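Local coordinates for protein putative mandelate racemase (Zymomonas mobilis, PDB 2OX4) that binds magnesium in an enolase-superfamily fold and is probably a lyase, perhaps a dehydratase, of the mandelate racemase group, at residues N111-K116 and V369-G374; A97-F102 and G296-K301; E325-H330 and P373-D378. All coordinates share one frame; numbering follows the deposited sequence.

Contact 1 of 3, residues N111-K116 and V369-G374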
ATOM      1  N   ASN C 111       8.155  50.804  -4.152  1.00 13.11           N
ATOM      2  CA  ASN C 111       8.378  51.245  -5.530  1.00 14.57           C
ATOM      3  C   ASN C 111       8.965  50.117  -6.393  1.00 19.16           C
ATOM      4  O   ASN C 111       9.985  50.283  -7.084  1.00 15.69           O
ATOM      5  CB  ASN C 111       9.280  52.494  -5.554  1.00 15.69           C
ATOM      6  CG  ASN C 111       9.183  53.253  -6.852  1.00 25.05           C
ATOM      7  OD1 ASN C 111       8.107  53.376  -7.431  1.00 26.05           O
ATOM      8  ND2 ASN C 111      10.313  53.755  -7.326  1.00 28.70           N
ATOM      9  N   LEU C 112       8.335  48.949  -6.311  1.00 13.16           N
ATOM     10  CA  LEU C 112       8.820  47.760  -7.006  1.00 14.52           C
ATOM     11  C   LEU C 112       7.639  47.002  -7.578  1.00 11.64           C
ATOM     12  O   LEU C 112       6.587  46.935  -6.937  1.00 12.15           O
ATOM     13  CB  LEU C 112       9.565  46.825  -6.046  1.00 18.25           C
ATOM     14  CG  LEU C 112      11.032  47.093  -5.700  1.00 24.54           C
ATOM     15  CD1 LEU C 112      11.532  46.006  -4.749  1.00 25.38           C
ATOM     16  CD2 LEU C 112      11.885  47.171  -6.954  1.00 26.82           C
ATOM     17  N   PRO C 113       7.812  46.399  -8.763  1.00 11.72           N
ATOM     18  CA  PRO C 113       6.805  45.460  -9.269  1.00  9.44           C
ATOM     19  C   PRO C 113       6.777  44.216  -8.386  1.00 14.21           C
ATOM     20  O   PRO C 113       7.808  43.829  -7.838  1.00 12.42           O
ATOM     21  CB  PRO C 113       7.319  45.103 -10.679  1.00 12.39           C
ATOM     22  CG  PRO C 113       8.785  45.421 -10.669  1.00 18.77           C
ATOM     23  CD  PRO C 113       8.972  46.541  -9.665  1.00 12.73           C
ATOM     24  N   VAL C 114       5.600  43.613  -8.239  1.00 10.98           N
ATOM     25  CA  VAL C 114       5.410  42.503  -7.302  1.00 11.65           C
ATOM     26  C   VAL C 114       6.375  41.334  -7.530  1.00 10.86           C
ATOM     27  O   VAL C 114       6.851  40.732  -6.561  1.00 11.50           O
ATOM     28  CB  VAL C 114       3.922  42.046  -7.252  1.00 10.32           C
ATOM     29  CG1 VAL C 114       3.768  40.653  -6.628  1.00 14.43           C
ATOM     30  CG2 VAL C 114       3.110  43.049  -6.461  1.00 12.67           C
ATOM     31  N   TYR C 115       6.691  41.021  -8.790  1.00 12.18           N
ATOM     32  CA  TYR C 115       7.576  39.873  -9.065  1.00 12.48           C
ATOM     33  C   TYR C 115       8.945  40.012  -8.369  1.00 13.67           C
ATOM     34  O   TYR C 115       9.562  39.004  -8.020  1.00 15.98           O
ATOM     35  CB  TYR C 115       7.736  39.601 -10.571  1.00 11.99           C
ATOM     36  CG  TYR C 115       8.654  40.589 -11.269  1.00 13.44           C
ATOM     37  CD1 TYR C 115      10.040  40.412 -11.264  1.00 15.63           C
ATOM     38  CD2 TYR C 115       8.134  41.698 -11.926  1.00 13.53           C
ATOM     39  CE1 TYR C 115      10.883  41.322 -11.883  1.00 13.49           C
ATOM     40  CE2 TYR C 115       8.966  42.607 -12.560  1.00 12.98           C
ATOM     41  CZ  TYR C 115      10.334  42.416 -12.533  1.00 17.04           C
ATOM     42  OH  TYR C 115      11.146  43.328 -13.158  1.00 14.55           O
ATOM     43  N   LYS C 116       9.399  41.251  -8.157  1.00 10.32           N
ATOM     44  CA  LYS C 116      10.661  41.491  -7.450  0.50 11.20           C
ATOM     45  C   LYS C 116      10.546  41.110  -5.970  1.00 13.60           C
ATOM     46  O   LYS C 116      11.537  40.843  -5.332  1.00 15.74           O
ATOM     47  CB  LYS C 116      11.119  42.950  -7.585  0.50 11.78           C
ATOM     48  CG  LYS C 116      11.476  43.396  -9.007  0.50 15.92           C
ATOM     49  CD  LYS C 116      12.969  43.280  -9.301  0.50 26.31           C
ATOM     50  CE  LYS C 116      13.331  43.888 -10.667  0.50 11.22           C
ATOM     51  NZ  LYS C 116      13.736  45.326 -10.570  0.50 14.92           N
ATOM     52  N   VAL C 369       5.940  40.761 -18.117  1.00 12.59           N
ATOM     53  CA  VAL C 369       5.372  41.170 -16.825  1.00 12.55           C
ATOM     54  C   VAL C 369       5.323  42.704 -16.743  1.00 13.21           C
ATOM     55  O   VAL C 369       6.237  43.374 -17.245  1.00 14.02           O
ATOM     56  CB  VAL C 369       6.176  40.566 -15.641  1.00 15.02           C
ATOM     57  CG1 VAL C 369       7.563  41.212 -15.517  1.00 11.59           C
ATOM     58  CG2 VAL C 369       5.389  40.658 -14.332  1.00 12.71           C
ATOM     59  N   PRO C 370       4.248  43.272 -16.149  1.00 13.58           N
ATOM     60  CA  PRO C 370       4.300  44.719 -15.872  1.00 14.07           C
ATOM     61  C   PRO C 370       5.509  45.112 -15.013  1.00 16.62           C
ATOM     62  O   PRO C 370       5.977  44.330 -14.176  1.00 15.94           O
ATOM     63  CB  PRO C 370       2.992  44.985 -15.113  1.00 11.35           C
ATOM     64  CG  PRO C 370       2.065  43.884 -15.573  1.00 18.95           C
ATOM     65  CD  PRO C 370       2.959  42.680 -15.739  1.00 15.84           C
ATOM     66  N   GLU C 371       6.023  46.317 -15.242  1.00 14.51           N
ATOM     67  CA  GLU C 371       7.200  46.796 -14.526  1.00 11.10           C
ATOM     68  C   GLU C 371       6.888  47.996 -13.621  1.00 13.94           C
ATOM     69  O   GLU C 371       7.795  48.580 -13.023  1.00 13.95           O
ATOM     70  CB  GLU C 371       8.320  47.150 -15.515  1.00 13.64           C
ATOM     71  CG  GLU C 371       8.826  45.993 -16.365  1.00 15.17           C
ATOM     72  CD  GLU C 371       9.697  45.000 -15.597  1.00 20.38           C
ATOM     73  OE1 GLU C 371      10.076  45.271 -14.438  1.00 19.81           O
ATOM     74  OE2 GLU C 371      10.014  43.937 -16.166  1.00 18.96           O
ATOM     75  N   LEU C 372       5.607  48.346 -13.513  1.00 12.62           N
ATOM     76  CA  LEU C 372       5.142  49.430 -12.647  1.00 12.80           C
ATOM     77  C   LEU C 372       5.204  48.957 -11.189  1.00 14.74           C
ATOM     78  O   LEU C 372       5.321  47.750 -10.944  1.00 12.85           O
ATOM     79  CB  LEU C 372       3.700  49.807 -13.018  1.00 12.21           C
ATOM     80  CG  LEU C 372       3.456  50.401 -14.409  1.00 18.05           C
ATOM     81  CD1 LEU C 372       1.955  50.575 -14.666  1.00 18.52           C
ATOM     82  CD2 LEU C 372       4.182  51.732 -14.545  1.00 24.50           C
ATOM     83  N   PRO C 373       5.161  49.889 -10.215  1.00 13.42           N
ATOM     84  CA  PRO C 373       5.040  49.433  -8.814  1.00 13.25           C
ATOM     85  C   PRO C 373       3.773  48.603  -8.563  1.00 13.62           C
ATOM     86  O   PRO C 373       2.744  48.858  -9.181  1.00 14.38           O
ATOM     87  CB  PRO C 373       4.990  50.738  -8.017  1.00 16.03           C
ATOM     88  CG  PRO C 373       5.673  51.757  -8.907  1.00 15.09           C
ATOM     89  CD  PRO C 373       5.273  51.366 -10.307  1.00 14.43           C
ATOM     90  N   GLY C 374       3.860  47.616  -7.671  1.00 13.19           N
ATOM     91  CA  GLY C 374       2.691  46.788  -7.330  1.00 10.76           C
ATOM     92  C   GLY C 374       2.402  45.777  -8.433  1.00  8.21           C
ATOM     93  O   GLY C 374       3.321  45.333  -9.137  1.00 10.79           O
TER
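A single beta bridge between Pro113 and Gly374 joins two loops here, the one that leaves helix 89-110 and the one that follows strand 366-367. Gly374 uses both ends of its backbone: its N donates to Leu112 O at 2.9 Å, and its O takes the N-H of Val114 at 3.0 Å. The CA-H of Pro113 also points at Gly374 O, 3.5 Å from CA to O, so that carbonyl is approached twice. Val114 CG2 lies beside its own backbone N, with CG1 anti to that N (chi1 163°), which brings CG2 against Gly374 C.

The bridge ties the linker after the N-terminal domain's last long helix to the chain that runs back from the barrel, which holds the two domains of the enolase fold together at this point. Where helix 89-110 ends, Asn111 takes positive phi in a Schellman motif, and its OD1 sits 3.3 Å from Pro373 CG, the two side chains alongside and pointing the same way.

At the other end Tyr115 OH donates to Glu371 OE1 at 2.6 Å, on the oxygen's syn lone pair. The carboxylate stands nearly upright to the ring, 88° between planes, and OE1 arrives at the ring edge. The bend at chi2 (-74°) brings the glutamate's end back to the phenol, although its CB points away. OE2 has a salt bridge to Lys121. Val369 CG1 packs 3.6 Å from Tyr115 CE2, while Pro113 and Val369 both touch His330 of helix 322-333.

Contact 2 of 3, residues A97-F102 and G296-K301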
ATOM      1  N   ALA C  97      -8.227  37.160  -2.631  1.00  8.10           N
ATOM      2  CA  ALA C  97      -8.405  38.510  -3.172  1.00  9.54           C
ATOM      3  C   ALA C  97      -7.680  39.519  -2.299  1.00  7.48           C
ATOM      4  O   ALA C  97      -6.960  40.397  -2.798  1.00  9.37           O
ATOM      5  CB  ALA C  97      -9.887  38.860  -3.334  1.00  7.70           C
ATOM      6  N   PHE C  98      -7.824  39.361  -0.988  1.00  8.01           N
ATOM      7  CA  PHE C  98      -7.104  40.189  -0.042  1.00  8.67           C
ATOM      8  C   PHE C  98      -5.592  40.050  -0.182  1.00  9.28           C
ATOM      9  O   PHE C  98      -4.873  41.052  -0.217  1.00 10.34           O
ATOM     10  CB  PHE C  98      -7.585  39.909   1.388  1.00  9.18           C
ATOM     11  CG  PHE C  98      -8.885  40.587   1.709  1.00  9.74           C
ATOM     12  CD1 PHE C  98     -10.022  39.851   1.988  1.00  8.38           C
ATOM     13  CD2 PHE C  98      -8.966  41.981   1.696  1.00 13.81           C
ATOM     14  CE1 PHE C  98     -11.223  40.498   2.289  1.00 11.88           C
ATOM     15  CE2 PHE C  98     -10.167  42.634   1.997  1.00 16.72           C
ATOM     16  CZ  PHE C  98     -11.291  41.894   2.285  1.00 13.35           C
ATOM     17  N   ASP C  99      -5.117  38.815  -0.310  1.00  7.31           N
ATOM     18  CA  ASP C  99      -3.681  38.564  -0.429  1.00  8.52           C
ATOM     19  C   ASP C  99      -3.076  39.291  -1.640  1.00  8.05           C
ATOM     20  O   ASP C  99      -2.029  39.925  -1.527  1.00  7.82           O
ATOM     21  CB  ASP C  99      -3.390  37.053  -0.446  1.00  6.69           C
ATOM     22  CG  ASP C  99      -1.908  36.754  -0.431  1.00  8.32           C
ATOM     23  OD1 ASP C  99      -1.300  36.741   0.663  1.00  9.89           O
ATOM     24  OD2 ASP C  99      -1.366  36.544  -1.525  1.00  9.07           O
ATOM     25  N   ILE C 100      -3.771  39.237  -2.779  1.00  7.39           N
ATOM     26  CA  ILE C 100      -3.325  39.931  -3.990  1.00  8.04           C
ATOM     27  C   ILE C 100      -3.199  41.452  -3.713  1.00  9.93           C
ATOM     28  O   ILE C 100      -2.172  42.071  -4.041  1.00  8.16           O
ATOM     29  CB  ILE C 100      -4.266  39.638  -5.196  1.00  8.92           C
ATOM     30  CG1 ILE C 100      -4.185  38.152  -5.599  1.00  9.08           C
ATOM     31  CG2 ILE C 100      -3.897  40.531  -6.418  1.00  9.32           C
ATOM     32  CD1 ILE C 100      -5.360  37.668  -6.500  1.00 11.01           C
ATOM     33  N   ALA C 101      -4.216  42.030  -3.080  1.00  9.28           N
ATOM     34  CA  ALA C 101      -4.204  43.468  -2.751  1.00 10.78           C
ATOM     35  C   ALA C 101      -3.067  43.839  -1.777  1.00 10.66           C
ATOM     36  O   ALA C 101      -2.446  44.906  -1.905  1.00  9.66           O
ATOM     37  CB  ALA C 101      -5.540  43.887  -2.190  1.00  8.75           C
ATOM     38  N   PHE C 102      -2.780  42.961  -0.816  1.00  9.22           N
ATOM     39  CA  PHE C 102      -1.652  43.195   0.090  1.00  7.55           C
ATOM     40  C   PHE C 102      -0.312  43.251  -0.643  1.00  8.49           C
ATOM     41  O   PHE C 102       0.509  44.145  -0.375  1.00 10.44           O
ATOM     42  CB  PHE C 102      -1.583  42.131   1.191  1.00 10.87           C
ATOM     43  CG  PHE C 102      -2.832  42.015   2.018  1.00 12.71           C
ATOM     44  CD1 PHE C 102      -3.180  40.788   2.573  1.00 11.60           C
ATOM     45  CD2 PHE C 102      -3.654  43.120   2.250  1.00  9.01           C
ATOM     46  CE1 PHE C 102      -4.331  40.652   3.337  1.00 14.85           C
ATOM     47  CE2 PHE C 102      -4.825  42.993   3.010  1.00 14.85           C
ATOM     48  CZ  PHE C 102      -5.160  41.761   3.561  1.00 15.53           C
ATOM     49  N   GLY C 296      -4.154  33.320  -3.268  1.00  8.57           N
ATOM     50  CA  GLY C 296      -3.390  34.554  -3.521  1.00  7.40           C
ATOM     51  C   GLY C 296      -1.959  34.262  -3.925  1.00  8.80           C
ATOM     52  O   GLY C 296      -1.580  33.090  -4.099  1.00  9.81           O
ATOM     53  N   PHE C 297      -1.153  35.314  -4.076  1.00  6.96           N
ATOM     54  CA  PHE C 297       0.292  35.151  -4.338  1.00  8.59           C
ATOM     55  C   PHE C 297       0.974  34.236  -3.312  1.00  8.44           C
ATOM     56  O   PHE C 297       1.816  33.417  -3.665  1.00  9.51           O
ATOM     57  CB  PHE C 297       1.012  36.498  -4.283  1.00 10.47           C
ATOM     58  CG  PHE C 297       0.747  37.397  -5.464  1.00  9.06           C
ATOM     59  CD1 PHE C 297       0.105  38.621  -5.282  1.00  7.68           C
ATOM     60  CD2 PHE C 297       1.195  37.052  -6.733  1.00  9.66           C
ATOM     61  CE1 PHE C 297      -0.114  39.481  -6.350  1.00  9.40           C
ATOM     62  CE2 PHE C 297       0.970  37.907  -7.817  1.00 11.80           C
ATOM     63  CZ  PHE C 297       0.317  39.117  -7.619  1.00 12.40           C
ATOM     64  N   THR C 298       0.610  34.414  -2.045  1.00  7.57           N
ATOM     65  CA  THR C 298       1.257  33.703  -0.933  1.00  7.84           C
ATOM     66  C   THR C 298       1.120  32.190  -1.123  1.00  8.13           C
ATOM     67  O   THR C 298       2.105  31.430  -1.039  1.00  8.24           O
ATOM     68  CB  THR C 298       0.653  34.162   0.413  1.00  8.32           C
ATOM     69  OG1 THR C 298       0.949  35.550   0.605  1.00 11.11           O
ATOM     70  CG2 THR C 298       1.230  33.362   1.595  1.00  8.56           C
ATOM     71  N   GLU C 299      -0.097  31.759  -1.423  1.00  6.92           N
ATOM     72  CA  GLU C 299      -0.378  30.329  -1.537  1.00  7.40           C
ATOM     73  C   GLU C 299      -0.021  29.771  -2.909  1.00  7.77           C
ATOM     74  O   GLU C 299       0.443  28.635  -3.012  1.00  7.94           O
ATOM     75  CB  GLU C 299      -1.840  30.037  -1.186  1.00  9.96           C
ATOM     76  CG  GLU C 299      -2.140  28.551  -0.928  1.00  9.17           C
ATOM     77  CD  GLU C 299      -1.678  28.061   0.433  1.00 10.34           C
ATOM     78  OE1 GLU C 299      -1.024  28.814   1.181  1.00  9.76           O
ATOM     79  OE2 GLU C 299      -1.990  26.895   0.770  1.00  9.12           O
ATOM     80  N   PHE C 300      -0.240  30.552  -3.966  1.00 10.23           N
ATOM     81  CA  PHE C 300       0.192  30.154  -5.322  1.00  9.12           C
ATOM     82  C   PHE C 300       1.657  29.728  -5.300  1.00 10.96           C
ATOM     83  O   PHE C 300       2.020  28.688  -5.850  1.00 10.27           O
ATOM     84  CB  PHE C 300       0.050  31.320  -6.293  1.00  8.56           C
ATOM     85  CG  PHE C 300       0.413  30.991  -7.722  1.00 14.05           C
ATOM     86  CD1 PHE C 300      -0.589  30.683  -8.647  1.00 17.65           C
ATOM     87  CD2 PHE C 300       1.739  31.045  -8.165  1.00 10.55           C
ATOM     88  CE1 PHE C 300      -0.276  30.416  -9.981  1.00 13.58           C
ATOM     89  CE2 PHE C 300       2.063  30.744  -9.500  1.00 10.50           C
ATOM     90  CZ  PHE C 300       1.055  30.440 -10.402  1.00 17.53           C
ATOM     91  N   LYS C 301       2.493  30.539  -4.660  1.00 11.61           N
ATOM     92  CA  LYS C 301       3.919  30.255  -4.569  1.00 12.67           C
ATOM     93  C   LYS C 301       4.174  28.930  -3.860  1.00 13.95           C
ATOM     94  O   LYS C 301       4.959  28.105  -4.328  1.00 11.66           O
ATOM     95  CB  LYS C 301       4.647  31.389  -3.842  1.00 13.03           C
ATOM     96  CG  LYS C 301       6.138  31.452  -4.126  1.00 25.99           C
ATOM     97  CD  LYS C 301       6.684  32.853  -3.908  1.00 30.04           C
ATOM     98  CE  LYS C 301       8.039  32.818  -3.219  1.00 35.95           C
ATOM     99  NZ  LYS C 301       9.044  32.058  -4.011  1.00 35.03           N
TER
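Asp99 reaches from helix 97-102 to helix 296-301 and grips Thr298 with both carboxylate oxygens. Thr298 OG1 donates to Asp99 OD1 at 2.5 Å, a short bond met slightly out of the carboxylate plane. Asp99 OD2 takes the backbone N-H of Thr298 at 3.0 Å along a nearly straight line (170°), and both bonds come in on the syn side. CG anti to the backbone N (chi1 -174°) carries the group across. An alanine in place of Asp99 would probably leave the Thr298 amide and hydroxyl without this buried acceptor and open a gap beside Gly296.

The two helices meet almost at right angles, 102° between their directions with axes 7.8 Å apart, and join the N-terminal domain to a helix of the barrel domain. Gly296 suits the close approach: a CB there would collide with Asp99 OD2 and, at these backbone angles, with the preceding carbonyl O. Thr298 OG1 is also hydrogen-bonded to Trp103, whose ring meets that of Phe297 edge-to-face.

Farther along, Ile100 and Phe297 cross at about a right angle, with Ile100 CG2 3.9 Å from Phe297 CE1. Leu291 of helix 291-294 packs on both.

Contact 3 of 3, residues E325-H330 and P373-D378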
ATOM      1  N   GLU C 325      -5.394  39.299 -14.449  1.00 13.48           N
ATOM      2  CA  GLU C 325      -4.378  38.986 -15.458  1.00 14.25           C
ATOM      3  C   GLU C 325      -3.003  39.567 -15.131  1.00  8.26           C
ATOM      4  O   GLU C 325      -1.991  38.843 -15.199  1.00 11.73           O
ATOM      5  CB  GLU C 325      -4.810  39.304 -16.894  1.00 17.56           C
ATOM      6  CG  GLU C 325      -3.822  38.670 -17.917  1.00 23.46           C
ATOM      7  CD  GLU C 325      -4.460  38.180 -19.221  1.00 42.33           C
ATOM      8  OE1 GLU C 325      -5.331  38.896 -19.764  1.00 30.06           O
ATOM      9  OE2 GLU C 325      -4.062  37.093 -19.723  1.00 21.65           O
ATOM     10  N   ALA C 326      -2.965  40.847 -14.753  1.00 10.42           N
ATOM     11  CA  ALA C 326      -1.715  41.485 -14.354  1.00 11.58           C
ATOM     12  C   ALA C 326      -1.065  40.729 -13.192  1.00 11.59           C
ATOM     13  O   ALA C 326       0.137  40.469 -13.215  1.00 10.17           O
ATOM     14  CB  ALA C 326      -1.945  42.949 -13.969  1.00 11.39           C
ATOM     15  N   ALA C 327      -1.867  40.378 -12.188  1.00  9.15           N
ATOM     16  CA  ALA C 327      -1.349  39.664 -11.019  1.00  9.60           C
ATOM     17  C   ALA C 327      -0.710  38.345 -11.447  1.00 10.54           C
ATOM     18  O   ALA C 327       0.388  38.016 -11.000  1.00 13.16           O
ATOM     19  CB  ALA C 327      -2.454  39.427  -9.998  1.00 13.74           C
ATOM     20  N   SER C 328      -1.378  37.619 -12.348  1.00  9.63           N
ATOM     21  CA  SER C 328      -0.891  36.302 -12.782  1.00 10.38           C
ATOM     22  C   SER C 328       0.491  36.347 -13.441  1.00 12.75           C
ATOM     23  O   SER C 328       1.268  35.415 -13.319  1.00 10.77           O
ATOM     24  CB  SER C 328      -1.904  35.617 -13.702  1.00 12.39           C
ATOM     25  OG  SER C 328      -1.954  36.245 -14.979  1.00 11.35           O
ATOM     26  N   LEU C 329       0.795  37.439 -14.139  1.00 10.11           N
ATOM     27  CA  LEU C 329       2.077  37.560 -14.822  1.00  9.79           C
ATOM     28  C   LEU C 329       3.230  37.647 -13.825  1.00  6.89           C
ATOM     29  O   LEU C 329       4.312  37.106 -14.061  1.00  9.18           O
ATOM     30  CB  LEU C 329       2.055  38.793 -15.743  1.00  8.63           C
ATOM     31  CG  LEU C 329       0.952  38.754 -16.807  1.00 10.69           C
ATOM     32  CD1 LEU C 329       0.844  40.107 -17.511  1.00 17.28           C
ATOM     33  CD2 LEU C 329       1.195  37.635 -17.810  1.00 16.24           C
ATOM     34  N   HIS C 330       2.995  38.342 -12.714  1.00  7.14           N
ATOM     35  CA  HIS C 330       3.988  38.422 -11.637  1.00 10.17           C
ATOM     36  C   HIS C 330       4.244  37.054 -11.014  1.00 10.06           C
ATOM     37  O   HIS C 330       5.401  36.656 -10.855  1.00  9.19           O
ATOM     38  CB  HIS C 330       3.549  39.413 -10.570  1.00  7.77           C
ATOM     39  CG  HIS C 330       3.545  40.834 -11.045  1.00 10.35           C
ATOM     40  ND1 HIS C 330       4.670  41.631 -11.015  1.00  9.95           N
ATOM     41  CD2 HIS C 330       2.558  41.593 -11.581  1.00 15.37           C
ATOM     42  CE1 HIS C 330       4.371  42.827 -11.500  1.00  9.40           C
ATOM     43  NE2 HIS C 330       3.095  42.830 -11.849  1.00 10.50           N
ATOM     44  N   PRO C 373       5.161  49.889 -10.215  1.00 13.42           N
ATOM     45  CA  PRO C 373       5.040  49.433  -8.814  1.00 13.25           C
ATOM     46  C   PRO C 373       3.773  48.603  -8.563  1.00 13.62           C
ATOM     47  O   PRO C 373       2.744  48.858  -9.181  1.00 14.38           O
ATOM     48  CB  PRO C 373       4.990  50.738  -8.017  1.00 16.03           C
ATOM     49  CG  PRO C 373       5.673  51.757  -8.907  1.00 15.09           C
ATOM     50  CD  PRO C 373       5.273  51.366 -10.307  1.00 14.43           C
ATOM     51  N   GLY C 374       3.860  47.616  -7.671  1.00 13.19           N
ATOM     52  CA  GLY C 374       2.691  46.788  -7.330  1.00 10.76           C
ATOM     53  C   GLY C 374       2.402  45.777  -8.433  1.00  8.21           C
ATOM     54  O   GLY C 374       3.321  45.333  -9.137  1.00 10.79           O
ATOM     55  N   ILE C 375       1.130  45.416  -8.617  1.00  8.89           N
ATOM     56  CA  ILE C 375       0.785  44.474  -9.699  1.00  8.64           C
ATOM     57  C   ILE C 375       0.756  45.178 -11.063  1.00 11.61           C
ATOM     58  O   ILE C 375       0.763  44.524 -12.101  1.00 13.53           O
ATOM     59  CB  ILE C 375      -0.559  43.714  -9.445  1.00 13.14           C
ATOM     60  CG1 ILE C 375      -1.745  44.689  -9.462  1.00  9.86           C
ATOM     61  CG2 ILE C 375      -0.492  42.887  -8.138  1.00  9.99           C
ATOM     62  CD1 ILE C 375      -3.122  44.000  -9.349  1.00 10.85           C
ATOM     63  N   GLY C 376       0.741  46.515 -11.048  1.00 11.43           N
ATOM     64  CA  GLY C 376       0.758  47.295 -12.291  1.00 11.72           C
ATOM     65  C   GLY C 376      -0.608  47.460 -12.928  1.00 12.86           C
ATOM     66  O   GLY C 376      -0.726  47.573 -14.146  1.00 15.65           O
ATOM     67  N   GLN C 377      -1.646  47.488 -12.096  1.00 11.79           N
ATOM     68  CA  GLN C 377      -3.011  47.563 -12.583  1.00 12.78           C
ATOM     69  C   GLN C 377      -3.833  48.391 -11.618  1.00 15.83           C
ATOM     70  O   GLN C 377      -3.500  48.468 -10.430  1.00 15.08           O
ATOM     71  CB  GLN C 377      -3.601  46.162 -12.748  1.00 13.99           C
ATOM     72  CG  GLN C 377      -4.959  46.088 -13.482  1.00 14.37           C
ATOM     73  CD  GLN C 377      -4.911  46.740 -14.852  1.00 14.56           C
ATOM     74  OE1 GLN C 377      -4.998  47.961 -14.970  1.00 18.27           O
ATOM     75  NE2 GLN C 377      -4.762  45.925 -15.892  1.00 14.25           N
ATOM     76  N   ASP C 378      -4.899  49.012 -12.126  1.00 11.45           N
ATOM     77  CA  ASP C 378      -5.873  49.684 -11.275  1.00 14.75           C
ATOM     78  C   ASP C 378      -7.260  49.534 -11.904  1.00 18.04           C
ATOM     79  O   ASP C 378      -7.391  49.259 -13.098  1.00 14.24           O
ATOM     80  CB  ASP C 378      -5.500  51.166 -11.144  1.00 20.73           C
ATOM     81  CG  ASP C 378      -6.004  51.808  -9.847  1.00 24.87           C
ATOM     82  OD1 ASP C 378      -6.878  51.245  -9.139  1.00 19.24           O
ATOM     83  OD2 ASP C 378      -5.511  52.910  -9.543  1.00 19.39           O
TER
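His330 and Ile375 make the polar link between helix 325-330 and the loop 373-378. His330 NE2 donates to Ile375 O at 2.9 Å, but the bond is bent, 139° at the hydrogen. The donor stands above the carbonyl plane and not on a lone pair, while the oxygen lies near the ring's edge, 18° out of its plane. With CG anti to the carbonyl carbon (chi1 -68°), the imidazole leans out from the helix toward the loop. Its other nitrogen, ND1, is hydrogen-bonded to Tyr115 N, so the ring is held at both nitrogens, which would fix its rotation. His330 CE1, between them, passes Gly374 O at 3.6 Å.

The loop owes its shape to a type II' beta turn from Pro373 to Gly376, with Gly374 at the second position, where positive phi suits a residue without a side chain. The turn presents Ile375 O to the helix.

Packing by small side chains fills in along the same side of the helix. Ala326 CB lies 3.6 Å from Ile375 O and makes an apolar contact with Gln377 CB at 3.8 Å, so its small methyl fits between the turn and the chain leading out of it. The apolar pair Ala327 CB and Ile375 CG2 is looser, at 4.4 Å. The amide end of Gln377 turns to other partners: its NE2 bonds to His358 O, and its OE1 accepts the backbone N-H of Asp378.

Around this contact, Phe297 of helix 296-309 packs against Ala327, His330 and Ile375. Asp104 of helix 89-110 accepts a hydrogen bond from Ile375 N, and on another side of helix 322-333 Leu329 touches Tyr367 of strand 366-367 and His341 of strand 341-344.

Contacts 1 and 3 have centres about 7 Å apart and share Pro373 and Gly374, so one loop after strand 366-367 meets first the linker behind helix 89-110 and then helix 322-333. Contact 2 lies about 15 Å from contact 1 and 12 Å from contact 3, between centres. Its two segments alternate along the chain with those of contact 1, whereas contact 2 closes before contact 3 opens. Phe297 of contact 2 reaches both others, touching Val114 and Ile375. Together the three join helix 89-110 and its linker to the late helices of the barrel and the loop after strand 366-367, on the interdomain side and away from the magnesium site.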